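Local coordinates for protein pyruvate kinase 1 (Trypanosoma brucei brucei, PDB 4KCW) that probably catalyses the final step of glycolysis, passing the phosphate of phosphoenolpyruvate to ADP to give pyruvate and ATP, at residues T297-S302 and D326-S331; I236-E241 and E254-I259; E184-A189 and F213-E218. All coordinates share one frame; numbering follows the deposited sequence.

Contact 1 (T297-S302 and D326-S331); sequences TQMLES and DCVMLS. With OXL (oxalate ion), chain E.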
loop_
_atom_site.group_PDB
_atom_site.type_symbol
_atom_site.label_atom_id
_atom_site.label_comp_id
_atom_site.label_asym_id
_atom_site.label_seq_id
_atom_site.Cartn_x
_atom_site.Cartn_y
_atom_site.Cartn_z
ATOM N N THR A 297 -2.491 -26.006 24.094
ATOM C CA THR A 297 -2.774 -27.440 24.125
ATOM C C THR A 297 -2.037 -28.234 23.047
ATOM O O THR A 297 -2.205 -27.991 21.857
ATOM C CB THR A 297 -4.264 -27.774 24.100
ATOM O OG1 THR A 297 -4.897 -27.259 25.293
ATOM C CG2 THR A 297 -4.455 -29.308 24.039
ATOM N N GLN A 298 -1.217 -29.183 23.488
ATOM C CA GLN A 298 -0.484 -30.055 22.589
ATOM C C GLN A 298 0.516 -29.285 21.734
ATOM O O GLN A 298 0.954 -29.783 20.695
ATOM C CB GLN A 298 -1.429 -30.848 21.692
ATOM C CG GLN A 298 -2.305 -31.842 22.421
ATOM C CD GLN A 298 -3.048 -32.771 21.459
ATOM O OE1 GLN A 298 -3.347 -32.406 20.318
ATOM N NE2 GLN A 298 -3.256 -34.000 21.885
ATOM N N MET A 299 0.928 -28.110 22.206
ATOM C CA MET A 299 1.925 -27.302 21.492
ATOM C C MET A 299 3.308 -27.970 21.391
ATOM O O MET A 299 3.911 -27.957 20.339
ATOM C CB MET A 299 2.015 -25.891 22.073
ATOM C CG MET A 299 0.665 -25.162 22.101
ATOM S SD MET A 299 0.795 -23.357 22.029
ATOM C CE MET A 299 1.262 -23.103 20.318
ATOM N N LEU A 300 3.732 -28.655 22.449
ATOM C CA LEU A 300 5.002 -29.412 22.448
ATOM C C LEU A 300 4.784 -30.830 22.981
ATOM O O LEU A 300 5.586 -31.347 23.788
ATOM C CB LEU A 300 6.061 -28.694 23.294
ATOM C CG LEU A 300 6.382 -27.282 22.815
ATOM C CD1 LEU A 300 7.301 -26.550 23.779
ATOM C CD2 LEU A 300 7.001 -27.353 21.425
ATOM N N GLU A 301 3.704 -31.450 22.510
ATOM C CA GLU A 301 3.094 -32.588 23.161
ATOM C C GLU A 301 4.059 -33.775 23.313
ATOM O O GLU A 301 4.161 -34.374 24.399
ATOM C CB GLU A 301 1.853 -33.014 22.373
ATOM C CG GLU A 301 1.177 -34.281 22.866
ATOM C CD GLU A 301 0.457 -34.112 24.205
ATOM O OE1 GLU A 301 0.026 -35.142 24.775
ATOM O OE2 GLU A 301 0.271 -32.964 24.667
ATOM N N SER A 302 4.726 -34.148 22.222
ATOM C CA SER A 302 5.707 -35.237 22.273
ATOM C C SER A 302 6.740 -35.043 23.395
ATOM O O SER A 302 7.175 -36.011 24.009
ATOM C CB SER A 302 6.413 -35.424 20.926
ATOM O OG SER A 302 7.326 -34.370 20.678
ATOM N N ASP A 326 -0.522 -13.425 22.635
ATOM C CA ASP A 326 0.289 -12.899 23.704
ATOM C C ASP A 326 1.045 -14.050 24.342
ATOM O O ASP A 326 2.266 -13.950 24.560
ATOM C CB ASP A 326 -0.577 -12.179 24.744
ATOM C CG ASP A 326 -1.239 -10.924 24.184
ATOM O OD1 ASP A 326 -2.316 -11.057 23.531
ATOM O OD2 ASP A 326 -0.697 -9.800 24.413
ATOM N N CYS A 327 0.337 -15.167 24.575
ATOM C CA CYS A 327 0.855 -16.245 25.395
ATOM C C CYS A 327 0.735 -17.544 24.697
ATOM O O CYS A 327 -0.295 -17.822 24.055
ATOM C CB CYS A 327 0.069 -16.381 26.707
ATOM S SG CYS A 327 0.085 -14.931 27.753
ATOM N N VAL A 328 1.627 -18.451 25.068
ATOM C CA VAL A 328 1.465 -19.838 24.711
ATOM C C VAL A 328 1.498 -20.674 25.961
ATOM O O VAL A 328 2.010 -20.228 26.983
ATOM C CB VAL A 328 2.557 -20.290 23.721
ATOM C CG1 VAL A 328 2.239 -19.736 22.342
ATOM C CG2 VAL A 328 3.927 -19.781 24.173
ATOM N N MET A 329 0.785 -21.797 25.926
ATOM C CA MET A 329 0.505 -22.576 27.121
ATOM C C MET A 329 1.035 -24.025 27.039
ATOM O O MET A 329 1.049 -24.649 25.964
ATOM C CB MET A 329 -0.980 -22.605 27.390
ATOM C CG MET A 329 -1.323 -23.107 28.772
ATOM S SD MET A 329 -3.078 -22.857 29.134
ATOM C CE MET A 329 -3.670 -24.541 28.998
ATOM N N LEU A 330 1.423 -24.561 28.193
ATOM C CA LEU A 330 1.785 -25.966 28.308
ATOM C C LEU A 330 0.860 -26.629 29.288
ATOM O O LEU A 330 0.498 -26.033 30.318
ATOM C CB LEU A 330 3.216 -26.108 28.786
ATOM C CG LEU A 330 4.211 -25.541 27.794
ATOM C CD1 LEU A 330 5.483 -25.130 28.485
ATOM C CD2 LEU A 330 4.484 -26.551 26.686
ATOM N N SER A 331 0.471 -27.858 28.985
ATOM C CA SER A 331 -0.460 -28.572 29.845
ATOM C C SER A 331 0.136 -29.846 30.435
ATOM O O SER A 331 0.936 -29.772 31.360
ATOM C CB SER A 331 -1.787 -28.812 29.131
ATOM O OG SER A 331 -2.484 -27.576 29.034
HETATM C C1 OXL E . -8.268 -27.002 27.592
HETATM C C2 OXL E . -8.338 -27.627 26.179
HETATM O O1 OXL E . -7.280 -26.259 27.916
HETATM O O2 OXL E . -9.357 -28.334 25.943
HETATM O O3 OXL E . -9.277 -27.207 28.308
HETATM O O4 OXL E . -7.421 -27.362 25.337
HETATM O O HOH W 1 0.500 -27.237 25.100
HETATM O O HOH W 2 -4.821 -27.552 27.817
#
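Thr297 and Ser331 meet through a water rather than directly. Water 2 donates to Thr297 OG1 at 2.5 Å, lies 2.6 Å from Ser331 OG in a bond whose direction is open, and also donates to oxalate O1. Thr297 OG1 itself donates to oxalate O4, also at 2.5 Å. Because OG1 is anti to the carbonyl carbon (chi1 -64°), the hydroxyl leans away from the main chain that follows and meets both partners. Small residues suit these places: each offers a hydroxyl on a short arm, close enough to the main chain to meet the water, and in Thr297 the oxalate as well.

A second water, water 1, ties the backbones together. It donates to Met329 O (2.8 Å) and accepts from Met299 N (3.1 Å), with a longer, weak bond from Thr297 N. Glu333 adds another link, for its carboxylate accepts from both Leu300 N and Ser331 N.

Further from the ligand the contact is apolar. The Met299 chain bends at its thioether and crosses Val328 at about a right angle, putting SD 3.9 Å from Val328 CG1. Leu300 CD1 touches Leu330 CD2 at 4.0 Å. Flexible methionine and branched leucine pack between strand 327-330 and helices 311-323 and 340-357.

The arrangement is that of a TIM barrel, in which the C-terminal ends of strands 293-296 and 327-330, with the loop following the former, line the active site. Oxalate, a mimic of enolpyruvate, probably marks where the substrate binds.

Contact 2 (I236-E241 and E254-I259); sequences IISKIE and EASNGI. With MG (magnesium ion), chain C; OXL (oxalate ion), chain E.
Asn257 grips Ile236 from both its main chain and its side chain. Its CB lies 3.6 Å from Ile236 O, the atom that also accepts from Asn257 N (2.8 Å). Turned anti to the carbonyl carbon (chi1 -65°), CG comes next to Ile236 N, and OD1 at the tip accepts from that nitrogen at 2.8 Å in a nearly straight bond (172°), the donor tilted 30° from the carbonyl plane. OD1 thus stands in for a backbone carbonyl, just before strand 258-262 begins.

From here the parallel pairing proper runs on. Ser238 N donates to Gly258 O (3.0 Å), while the bond from Gly258 N to Ile236 O is weak. Glycine suits the place next to Ile237, whose CD1 lies over Gly258 CA at 3.8 Å: a CB here would point to the same face as Ile237 and run into that methyl. On the other face, Ser238 OG and Ser256 OG share a hydrogen bond whose very short length is doubtful, and Ile240 CG1 packs on Ile259 CG2 at 3.9 Å.

At the C-terminal end of strand 235-240, the Lys239 chain brings NZ to oxalate O3 (2.8 Å), and Glu241, just past it, binds magnesium through OE1 at 2.0 Å. Asp265 is a further magnesium ligand, and Asp84 makes a salt bridge with the lysine.

Strands 235-240 and 258-262 are adjacent staves of the barrel, joined by a right-handed beta-alpha-beta crossover. The face bearing Ser238 and Ile259 lies under helices 217-226 and 249-255, and strand 208-211 pairs along the other edge of 235-240.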
loop_
_atom_site.group_PDB
_atom_site.type_symbol
_atom_site.label_atom_id
_atom_site.label_comp_id
_atom_site.label_asym_id
_atom_site.label_seq_id
_atom_site.Cartn_x
_atom_site.Cartn_y
_atom_site.Cartn_z
ATOM N N ILE A 236 -11.016 -12.497 33.991
ATOM C CA ILE A 236 -11.647 -13.667 33.423
ATOM C C ILE A 236 -11.184 -13.867 31.991
ATOM O O ILE A 236 -11.519 -13.069 31.081
ATOM C CB ILE A 236 -13.195 -13.585 33.442
ATOM C CG1 ILE A 236 -13.721 -13.395 34.887
ATOM C CG2 ILE A 236 -13.766 -14.853 32.825
ATOM C CD1 ILE A 236 -15.155 -12.897 34.955
ATOM N N ILE A 237 -10.399 -14.915 31.800
ATOM C CA ILE A 237 -10.051 -15.392 30.482
ATOM C C ILE A 237 -11.035 -16.513 30.103
ATOM O O ILE A 237 -11.065 -17.572 30.755
ATOM C CB ILE A 237 -8.607 -15.954 30.495
ATOM C CG1 ILE A 237 -7.681 -15.026 31.293
ATOM C CG2 ILE A 237 -8.102 -16.219 29.088
ATOM C CD1 ILE A 237 -7.414 -13.711 30.615
ATOM N N SER A 238 -11.867 -16.268 29.085
ATOM C CA SER A 238 -12.829 -17.282 28.648
ATOM C C SER A 238 -12.162 -18.278 27.725
ATOM O O SER A 238 -11.491 -17.904 26.754
ATOM C CB SER A 238 -14.023 -16.642 27.948
ATOM O OG SER A 238 -14.636 -15.683 28.774
ATOM N N LYS A 239 -12.343 -19.552 28.024
ATOM C CA LYS A 239 -11.814 -20.599 27.181
ATOM C C LYS A 239 -12.805 -20.914 26.074
ATOM O O LYS A 239 -13.954 -21.227 26.359
ATOM C CB LYS A 239 -11.553 -21.838 28.021
ATOM C CG LYS A 239 -10.454 -21.642 29.044
ATOM C CD LYS A 239 -10.363 -22.829 30.000
ATOM C CE LYS A 239 -9.979 -24.116 29.276
ATOM N NZ LYS A 239 -9.674 -25.205 30.245
ATOM N N ILE A 240 -12.398 -20.709 24.815
ATOM C CA ILE A 240 -13.218 -21.101 23.661
ATOM C C ILE A 240 -12.902 -22.539 23.267
ATOM O O ILE A 240 -11.744 -22.898 23.013
ATOM C CB ILE A 240 -12.974 -20.203 22.431
ATOM C CG1 ILE A 240 -13.148 -18.728 22.790
ATOM C CG2 ILE A 240 -13.912 -20.599 21.290
ATOM C CD1 ILE A 240 -14.482 -18.425 23.405
ATOM N N GLU A 241 -13.939 -23.358 23.205
ATOM C CA GLU A 241 -13.787 -24.792 23.380
ATOM C C GLU A 241 -14.862 -25.550 22.619
ATOM O O GLU A 241 -14.761 -26.749 22.461
ATOM C CB GLU A 241 -13.853 -25.163 24.868
ATOM C CG GLU A 241 -12.525 -25.086 25.561
ATOM C CD GLU A 241 -12.445 -25.968 26.789
ATOM O OE1 GLU A 241 -11.805 -27.034 26.699
ATOM O OE2 GLU A 241 -12.916 -25.543 27.869
ATOM N N GLU A 254 -16.097 -9.226 24.284
ATOM C CA GLU A 254 -16.424 -7.957 24.875
ATOM C C GLU A 254 -16.662 -8.085 26.382
ATOM O O GLU A 254 -16.376 -7.159 27.149
ATOM C CB GLU A 254 -17.604 -7.314 24.178
ATOM C CG GLU A 254 -18.049 -6.017 24.823
ATOM C CD GLU A 254 -18.983 -5.217 23.937
ATOM O OE1 GLU A 254 -20.161 -5.038 24.316
ATOM O OE2 GLU A 254 -18.539 -4.771 22.859
ATOM N N ALA A 255 -17.149 -9.248 26.812
ATOM C CA ALA A 255 -17.471 -9.458 28.219
ATOM C C ALA A 255 -16.263 -9.834 29.064
ATOM O O ALA A 255 -16.313 -9.704 30.286
ATOM C CB ALA A 255 -18.586 -10.498 28.385
ATOM N N SER A 256 -15.209 -10.354 28.417
ATOM C CA SER A 256 -14.098 -11.041 29.110
ATOM C C SER A 256 -12.941 -10.081 29.262
ATOM O O SER A 256 -12.888 -9.065 28.567
ATOM C CB SER A 256 -13.608 -12.246 28.295
ATOM O OG SER A 256 -14.582 -13.266 28.174
ATOM N N ASN A 257 -11.930 -10.486 30.023
ATOM C CA ASN A 257 -10.659 -9.747 30.055
ATOM C C ASN A 257 -9.686 -10.249 29.028
ATOM O O ASN A 257 -8.613 -9.650 28.838
ATOM C CB ASN A 257 -10.011 -9.859 31.438
ATOM C CG ASN A 257 -10.840 -9.190 32.522
ATOM O OD1 ASN A 257 -11.628 -9.847 33.222
ATOM N ND2 ASN A 257 -10.793 -7.866 32.549
ATOM N N GLY A 258 -9.983 -11.433 28.480
ATOM C CA GLY A 258 -9.074 -12.132 27.574
ATOM C C GLY A 258 -9.653 -13.487 27.194
ATOM O O GLY A 258 -10.670 -13.916 27.746
ATOM N N ILE A 259 -8.917 -14.222 26.372
ATOM C CA ILE A 259 -9.426 -15.408 25.721
ATOM C C ILE A 259 -8.319 -16.435 25.666
ATOM O O ILE A 259 -7.122 -16.092 25.482
ATOM C CB ILE A 259 -9.853 -15.099 24.269
ATOM C CG1 ILE A 259 -11.085 -14.197 24.248
ATOM C CG2 ILE A 259 -10.093 -16.384 23.474
ATOM C CD1 ILE A 259 -12.275 -14.806 24.943
HETATM MG MG MG C . -10.922 -28.325 27.869
HETATM C C1 OXL E . -8.268 -27.002 27.592
HETATM C C2 OXL E . -8.338 -27.627 26.179
HETATM O O1 OXL E . -7.280 -26.259 27.916
HETATM O O2 OXL E . -9.357 -28.334 25.943
HETATM O O3 OXL E . -9.277 -27.207 28.308
HETATM O O4 OXL E . -7.421 -27.362 25.337
HETATM O O HOH W 3 -12.095 -27.364 29.504
HETATM O O HOH W 4 -9.833 -29.678 28.743
#

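Contact 3 (E184-A189 and F213-E218); sequences EVDLPA and FIRTAE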
loop_
_atom_site.group_PDB
_atom_site.type_symbol
_atom_site.label_atom_id
_atom_site.label_comp_id
_atom_site.label_asym_id
_atom_site.label_seq_id
_atom_site.Cartn_x
_atom_site.Cartn_y
_atom_site.Cartn_z
ATOM N N GLU A 184 -27.874 -31.023 22.338
ATOM C CA GLU A 184 -28.492 -30.135 23.324
ATOM C C GLU A 184 -28.004 -30.431 24.747
ATOM O O GLU A 184 -28.780 -30.855 25.611
ATOM C CB GLU A 184 -30.025 -30.204 23.246
ATOM C CG GLU A 184 -30.592 -31.607 23.095
ATOM C CD GLU A 184 -31.510 -31.729 21.899
ATOM O OE1 GLU A 184 -32.733 -31.515 22.062
ATOM O OE2 GLU A 184 -31.002 -31.994 20.789
ATOM N N VAL A 185 -26.706 -30.218 24.978
ATOM C CA VAL A 185 -26.135 -30.256 26.328
ATOM C C VAL A 185 -26.304 -28.886 26.970
ATOM O O VAL A 185 -25.767 -27.897 26.469
ATOM C CB VAL A 185 -24.620 -30.590 26.304
ATOM C CG1 VAL A 185 -24.083 -30.762 27.721
ATOM C CG2 VAL A 185 -24.348 -31.830 25.467
ATOM N N ASP A 186 -27.101 -28.815 28.033
ATOM C CA ASP A 186 -27.163 -27.605 28.851
ATOM C C ASP A 186 -26.789 -27.885 30.297
ATOM O O ASP A 186 -27.643 -28.210 31.134
ATOM C CB ASP A 186 -28.537 -26.925 28.763
ATOM C CG ASP A 186 -28.473 -25.414 29.068
ATOM O OD1 ASP A 186 -29.389 -24.907 29.751
ATOM O OD2 ASP A 186 -27.513 -24.739 28.617
ATOM N N LEU A 187 -25.489 -27.852 30.556
ATOM C CA LEU A 187 -24.970 -27.793 31.906
ATOM C C LEU A 187 -24.557 -26.357 32.219
ATOM O O LEU A 187 -24.286 -25.574 31.296
ATOM C CB LEU A 187 -23.769 -28.734 32.039
ATOM C CG LEU A 187 -24.097 -30.220 32.183
ATOM C CD1 LEU A 187 -23.076 -31.064 31.427
ATOM C CD2 LEU A 187 -24.164 -30.599 33.663
ATOM N N PRO A 188 -24.538 -25.986 33.518
ATOM C CA PRO A 188 -24.139 -24.606 33.868
ATOM C C PRO A 188 -22.658 -24.332 33.530
ATOM O O PRO A 188 -21.802 -25.226 33.673
ATOM C CB PRO A 188 -24.359 -24.554 35.383
ATOM C CG PRO A 188 -24.184 -25.980 35.840
ATOM C CD PRO A 188 -24.654 -26.860 34.707
ATOM N N ALA A 189 -22.357 -23.111 33.104
ATOM C CA ALA A 189 -20.975 -22.626 33.141
ATOM C C ALA A 189 -20.394 -22.663 34.562
ATOM O O ALA A 189 -19.233 -23.048 34.754
ATOM C CB ALA A 189 -20.873 -21.227 32.554
ATOM N N PHE A 213 -15.202 -23.769 28.691
ATOM C CA PHE A 213 -16.458 -24.007 27.946
ATOM C C PHE A 213 -17.405 -22.812 27.874
ATOM O O PHE A 213 -18.605 -22.975 27.669
ATOM C CB PHE A 213 -17.215 -25.237 28.492
ATOM C CG PHE A 213 -16.533 -26.548 28.193
ATOM C CD1 PHE A 213 -16.534 -27.070 26.897
ATOM C CD2 PHE A 213 -15.834 -27.242 29.205
ATOM C CE1 PHE A 213 -15.884 -28.268 26.621
ATOM C CE2 PHE A 213 -15.148 -28.418 28.922
ATOM C CZ PHE A 213 -15.183 -28.940 27.636
ATOM N N ILE A 214 -16.872 -21.613 28.021
ATOM C CA ILE A 214 -17.699 -20.437 27.860
ATOM C C ILE A 214 -18.349 -20.451 26.490
ATOM O O ILE A 214 -17.660 -20.519 25.466
ATOM C CB ILE A 214 -16.876 -19.160 28.026
ATOM C CG1 ILE A 214 -16.430 -19.024 29.482
ATOM C CG2 ILE A 214 -17.684 -17.959 27.590
ATOM C CD1 ILE A 214 -17.582 -19.009 30.483
ATOM N N ARG A 215 -19.672 -20.428 26.443
ATOM C CA ARG A 215 -20.359 -20.359 25.162
ATOM C C ARG A 215 -21.182 -19.086 24.915
ATOM O O ARG A 215 -21.671 -18.868 23.798
ATOM C CB ARG A 215 -21.189 -21.617 24.911
ATOM C CG ARG A 215 -22.168 -21.964 26.013
ATOM C CD ARG A 215 -22.282 -23.473 26.176
ATOM N NE ARG A 215 -21.505 -23.929 27.323
ATOM C CZ ARG A 215 -22.038 -24.404 28.446
ATOM N NH1 ARG A 215 -23.350 -24.609 28.534
ATOM N NH2 ARG A 215 -21.256 -24.696 29.466
ATOM N N THR A 216 -21.276 -18.212 25.923
ATOM C CA THR A 216 -22.045 -16.941 25.776
ATOM C C THR A 216 -21.507 -15.843 26.680
ATOM O O THR A 216 -20.965 -16.121 27.770
ATOM C CB THR A 216 -23.569 -17.096 26.099
ATOM O OG1 THR A 216 -23.731 -17.465 27.475
ATOM C CG2 THR A 216 -24.247 -18.125 25.192
ATOM N N ALA A 217 -21.754 -14.596 26.292
ATOM C CA ALA A 217 -21.431 -13.491 27.162
ATOM C C ALA A 217 -22.157 -13.610 28.495
ATOM O O ALA A 217 -21.568 -13.345 29.540
ATOM C CB ALA A 217 -21.744 -12.174 26.494
ATOM N N GLU A 218 -23.419 -14.062 28.463
ATOM C CA GLU A 218 -24.150 -14.378 29.694
ATOM C C GLU A 218 -23.328 -15.268 30.652
ATOM O O GLU A 218 -23.199 -14.959 31.839
ATOM C CB GLU A 218 -25.522 -15.019 29.392
ATOM C CG GLU A 218 -26.722 -14.103 29.650
ATOM C CD GLU A 218 -26.653 -13.356 30.997
ATOM O OE1 GLU A 218 -26.645 -14.015 32.062
ATOM O OE2 GLU A 218 -26.678 -12.102 30.997
#
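Arg215 and Leu187 are joined by the one direct hydrogen bond between the two segments. Arg215 NH1 donates to Leu187 O at 3.1 Å and 170°, with the oxygen at the guanidinium edge, practically in its plane, and the nitrogen in the carbonyl plane of Leu187. A second bond lies within 213-218: Arg215 NE donates to Phe213 O at 3.1 Å. With CG between the backbone N and carbonyl carbon (chi1 54°) and bends at the next two torsions, the arginine curls back over its own segment. Two in-plane acceptors then set the rotation of the guanidinium. Arginine suits this place because one flat group can reach two separate carbonyls. It was deposited in two conformers, and this account holds for one of them.

Electrostatics play a looser part. Asp186 OD2 stands 4.2 Å from Arg215 NH1, beyond a salt bridge, with the carboxylate and guanidinium planes 87° apart. The aspartate is poorly ordered, and any attraction is probably diffuse.

Apolar contact is slight: Ala189 CB approaches Ile214 CD1 at 4.5 Å. The small alanine lets the loop lie close to helix 217-226, and Ile214 also packs on Val220 and Ile252. Thr216 is the N-cap of that helix, its OG1 accepting from Gln219 N.

Such a contact belongs to the rim of the pyruvate kinase barrel. Segment 184-189 leads back from the inserted beta domain, the lid of this family, and 213-218 leads from strand 208-211 into helix 217-226.

Overall arrangement
Contacts 1 and 2 lie in the wall of one barrel and contact 3 at its edge. Contacts 1 and 2, with centres about 18 Å apart and nearest atoms about 6 Å apart, do not touch, yet both reach the same oxalate: contact 1 through the Thr297 hydroxyl, contact 2 through Lys239 and the magnesium held by Glu241. Contact 3 lies about 13 Å from contact 2 between centres and touches it where Phe213 N comes 3.0 Å from Glu241 OE2, and where Ile214 CG1 packs against Ser238 CB at 3.7 Å. From contact 1 it is about 25 Å, centre to centre. It thus connects the loop from the lid domain with second-shell surroundings of the metal, not with the ligand itself.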